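Local coordinates for sugar ABC transporter substrate-binding protein (Treponema pallidum subsp. pallidum, PDB 5U2P) that probably binds a small solute, perhaps a sugar, in the periplasm and hands it to a membrane ABC transporter, at residues F129-L133 / V306-A310; Y72-L76 / V88-S92. All blocks are in the same frame, centred on the assembly; numbering follows the deposited sequence.

Interaction 1: F129-L133 / V306-A310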
# COMPACT_ATOMS: atom_id res chain seq x y z
N PHE A 129 -12.69 2.97 11.37
CA PHE A 129 -12.50 3.30 12.79
C PHE A 129 -11.45 4.39 13.06
O PHE A 129 -11.12 4.66 14.21
CB PHE A 129 -12.12 2.02 13.57
CG PHE A 129 -13.28 1.11 13.87
CD1 PHE A 129 -14.19 1.43 14.86
CD2 PHE A 129 -13.46 -0.07 13.16
CE1 PHE A 129 -15.26 0.59 15.14
CE2 PHE A 129 -14.53 -0.90 13.44
CZ PHE A 129 -15.43 -0.56 14.42
N ALA A 130 -10.95 5.05 12.02
CA ALA A 130 -10.04 6.16 12.25
C ALA A 130 -10.07 7.12 11.06
O ALA A 130 -10.37 6.72 9.93
CB ALA A 130 -8.63 5.65 12.46
N LEU A 131 -9.75 8.37 11.35
CA LEU A 131 -9.44 9.34 10.30
C LEU A 131 -7.99 9.14 9.84
O LEU A 131 -7.06 9.35 10.62
CB LEU A 131 -9.65 10.75 10.81
CG LEU A 131 -9.37 11.88 9.80
CD1 LEU A 131 -10.33 13.03 10.05
CD2 LEU A 131 -7.94 12.35 9.89
N PRO A 132 -7.79 8.75 8.58
CA PRO A 132 -6.45 8.47 8.08
C PRO A 132 -5.69 9.72 7.70
O PRO A 132 -6.31 10.68 7.28
CB PRO A 132 -6.71 7.62 6.84
CG PRO A 132 -8.00 8.10 6.36
CD PRO A 132 -8.81 8.49 7.54
N LEU A 133 -4.37 9.68 7.86
CA LEU A 133 -3.51 10.80 7.48
C LEU A 133 -3.01 10.73 6.03
O LEU A 133 -2.48 11.72 5.51
CB LEU A 133 -2.31 10.85 8.42
CG LEU A 133 -2.67 10.92 9.90
CD1 LEU A 133 -1.41 11.03 10.75
CD2 LEU A 133 -3.64 12.07 10.19
N VAL A 306 -1.36 2.81 6.64
CA VAL A 306 -1.28 4.22 6.98
C VAL A 306 -1.60 4.46 8.45
O VAL A 306 -2.11 3.58 9.14
CB VAL A 306 -2.23 5.05 6.09
CG1 VAL A 306 -1.90 4.85 4.58
CG2 VAL A 306 -3.71 4.73 6.38
N GLN A 307 -1.26 5.64 8.93
CA GLN A 307 -1.61 6.03 10.29
C GLN A 307 -2.98 6.70 10.31
O GLN A 307 -3.42 7.27 9.32
CB GLN A 307 -0.54 6.96 10.87
CG GLN A 307 0.83 6.28 11.04
CD GLN A 307 0.76 4.91 11.74
OE1 GLN A 307 1.03 3.86 11.13
NE2 GLN A 307 0.39 4.92 13.01
N GLY A 308 -3.63 6.64 11.47
CA GLY A 308 -4.92 7.28 11.64
C GLY A 308 -5.17 7.69 13.07
O GLY A 308 -4.42 7.32 13.98
N LEU A 309 -6.22 8.48 13.27
CA LEU A 309 -6.62 8.96 14.58
C LEU A 309 -7.97 8.35 14.89
O LEU A 309 -8.94 8.60 14.18
CB LEU A 309 -6.71 10.49 14.59
CG LEU A 309 -5.44 11.26 14.31
CD1 LEU A 309 -5.77 12.75 14.19
CD2 LEU A 309 -4.43 11.02 15.40
N ALA A 310 -8.03 7.52 15.93
CA ALA A 310 -9.29 6.93 16.38
C ALA A 310 -9.81 7.62 17.64
O ALA A 310 -9.03 8.22 18.38
CB ALA A 310 -9.12 5.43 16.65
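The flat groups that meet between L131 and L309 are their peptides, which trade two hydrogen bonds: L131 N reaches L309 O at 3.0 Å, and L309 N reaches L131 O at 2.9 Å. Neither donor sits flat in the plane of the carbonyl it serves; L131 N is tilted 34° from that of L309. The pyrrolidine ring of P132 turns its CB to V306 CG2, 4.2 Å away. The phenyl ring of F129 leads away from 306-310 and instead meets Y102 edge-to-face, while its backbone O lies only 3.2 Å from A310 CB.

This is one edge of the five-stranded sheet of one lobe: 131-132 is an outermost strand, running antiparallel to 307-311, and that strand in turn lies antiparallel to 88-92. The order 2-1-3-n-4, with a late strand slotted in beside the third, is the class II signature among periplasmic binding proteins.

Beyond the L131-L309 pair, P132 and G308 form a non-hydrogen-bonded pair, their CA atoms 4.1 Å apart. A130 CB lies against the G308-L309 backbone, 3.4 Å from L309 O, on the side that a side chain of G308 would take. A third bond, the straightest at 168°, runs from L133 N to Q307 O at 3.0 Å. The side chain of L133 folds back over this acceptor: with CG beside the backbone N (chi1 -55°), CG comes to 3.8 Å from Q307 O and CD1 packs on Q307 CB. Q307 bends after CG, its amide turned to E90. On the face bearing L131 and L309, helix 318-329 covers both leucines.

Interaction 2: Y72-L76 / V88-S92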
# COMPACT_ATOMS: atom_id res chain seq x y z
N TYR A 72 5.04 2.53 21.55
CA TYR A 72 3.68 3.05 21.41
C TYR A 72 2.61 1.95 21.44
O TYR A 72 1.62 2.10 22.15
CB TYR A 72 3.53 3.88 20.13
CG TYR A 72 2.14 4.46 20.01
CD1 TYR A 72 1.17 3.84 19.25
CD2 TYR A 72 1.80 5.62 20.70
CE1 TYR A 72 -0.11 4.36 19.16
CE2 TYR A 72 0.53 6.15 20.62
CZ TYR A 72 -0.42 5.52 19.86
OH TYR A 72 -1.69 6.06 19.80
N PRO A 73 2.79 0.86 20.68
CA PRO A 73 1.74 -0.17 20.70
C PRO A 73 1.55 -0.76 22.09
O PRO A 73 0.41 -0.97 22.51
CB PRO A 73 2.24 -1.21 19.71
CG PRO A 73 3.18 -0.46 18.81
CD PRO A 73 3.84 0.55 19.69
N THR A 74 2.65 -1.01 22.80
CA THR A 74 2.59 -1.49 24.18
C THR A 74 1.82 -0.52 25.08
O THR A 74 0.94 -0.93 25.84
CB THR A 74 4.00 -1.69 24.77
OG1 THR A 74 4.72 -2.65 23.98
CG2 THR A 74 3.93 -2.18 26.21
N VAL A 75 2.17 0.76 24.99
CA VAL A 75 1.54 1.78 25.82
C VAL A 75 0.07 1.95 25.50
O VAL A 75 -0.76 2.01 26.41
CB VAL A 75 2.24 3.15 25.67
CG1 VAL A 75 1.48 4.24 26.43
CG2 VAL A 75 3.65 3.07 26.19
N LEU A 76 -0.28 2.04 24.22
CA LEU A 76 -1.68 2.20 23.84
C LEU A 76 -2.53 1.03 24.35
O LEU A 76 -3.61 1.23 24.91
CB LEU A 76 -1.81 2.32 22.33
CG LEU A 76 -3.23 2.38 21.77
CD1 LEU A 76 -3.99 3.55 22.32
CD2 LEU A 76 -3.19 2.41 20.26
N VAL A 88 -8.50 10.81 21.87
CA VAL A 88 -8.10 10.52 20.50
C VAL A 88 -6.74 9.83 20.53
O VAL A 88 -5.83 10.29 21.22
CB VAL A 88 -8.03 11.80 19.65
CG1 VAL A 88 -7.46 11.51 18.26
CG2 VAL A 88 -9.41 12.40 19.56
N VAL A 89 -6.61 8.71 19.81
CA VAL A 89 -5.36 7.95 19.82
C VAL A 89 -4.93 7.62 18.40
O VAL A 89 -5.76 7.29 17.54
CB VAL A 89 -5.49 6.66 20.69
CG1 VAL A 89 -5.79 7.03 22.13
CG2 VAL A 89 -6.56 5.70 20.15
N GLU A 90 -3.63 7.73 18.15
CA GLU A 90 -3.06 7.27 16.90
C GLU A 90 -3.16 5.75 16.80
O GLU A 90 -2.92 5.03 17.77
CB GLU A 90 -1.59 7.71 16.75
CG GLU A 90 -1.00 7.23 15.44
CD GLU A 90 0.46 7.56 15.25
OE1 GLU A 90 1.04 8.30 16.07
OE2 GLU A 90 1.03 7.08 14.24
N VAL A 91 -3.55 5.26 15.62
CA VAL A 91 -3.61 3.83 15.36
C VAL A 91 -2.97 3.52 14.03
O VAL A 91 -2.88 4.36 13.15
CB VAL A 91 -5.07 3.30 15.36
CG1 VAL A 91 -5.70 3.44 16.75
CG2 VAL A 91 -5.91 4.01 14.30
N SER A 92 -2.50 2.28 13.90
CA SER A 92 -1.99 1.75 12.65
C SER A 92 -3.11 1.05 11.89
O SER A 92 -3.67 0.06 12.35
CB SER A 92 -0.83 0.79 12.91
OG SER A 92 0.30 1.48 13.41
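Y72 sends its side chain straight from helix 72-81 at the strand, and the contact can be followed along it. CB points toward 88-92, and with CG anti to the backbone N (chi1 -178°) the ring reaches on in the same general direction. CE1 is the first ring atom to meet the strand, 3.2 Å from E90 O, which lies at the ring edge and in its plane. At the tip, OH donates a short hydrogen bond to that same E90 O, 2.6 Å long; it arrives in the carbonyl plane, on a lone pair, at a C=O...O angle of 119°. OH also rests 3.5 Å from E90 CB.

One helical turn later, L76 supplies the apolar half. Its CD1 sits against the branch point of V89, 3.8 Å from CB and close to both methyls, while CD2 lies 3.6 Å from E90 O and just touches V91 CG1. The carboxylate of E90 is engaged with H42 and the backbone N of R39, and the tyrosine uses the main chain of this residue instead.

The helix and strand axes pass 10.2 Å apart at 131°, the helix lying across one face of the sheet. With parallel strands 61-67 and 88-92 before and after it, helix 72-81 is the connection of a beta-alpha-beta crossover, as in the Rossmann-like lobes of periplasmic binding proteins.

From the N terminus, the chain first lays down strands 33-39 and 61-67, then helix 72-81, and interaction 2 closes a short loop when strand 88-92 returns beneath that helix. Interaction 1 opens only afterwards, so the two are in series. Its loop is long: after 129-133 the chain crosses to the second sheet, building strands 138-145 through 300-303, before 306-310 comes back. Strand 307-311 then slots between 131-132 and 88-92, which joins the two contacts side by side: G308 O receives V91 N, and Q307 NE2 makes a probable hydrogen bond of 2.6 Å to E90 OE2. Helix, inner strand, returning strand and edge strand are thus tied into one lobe.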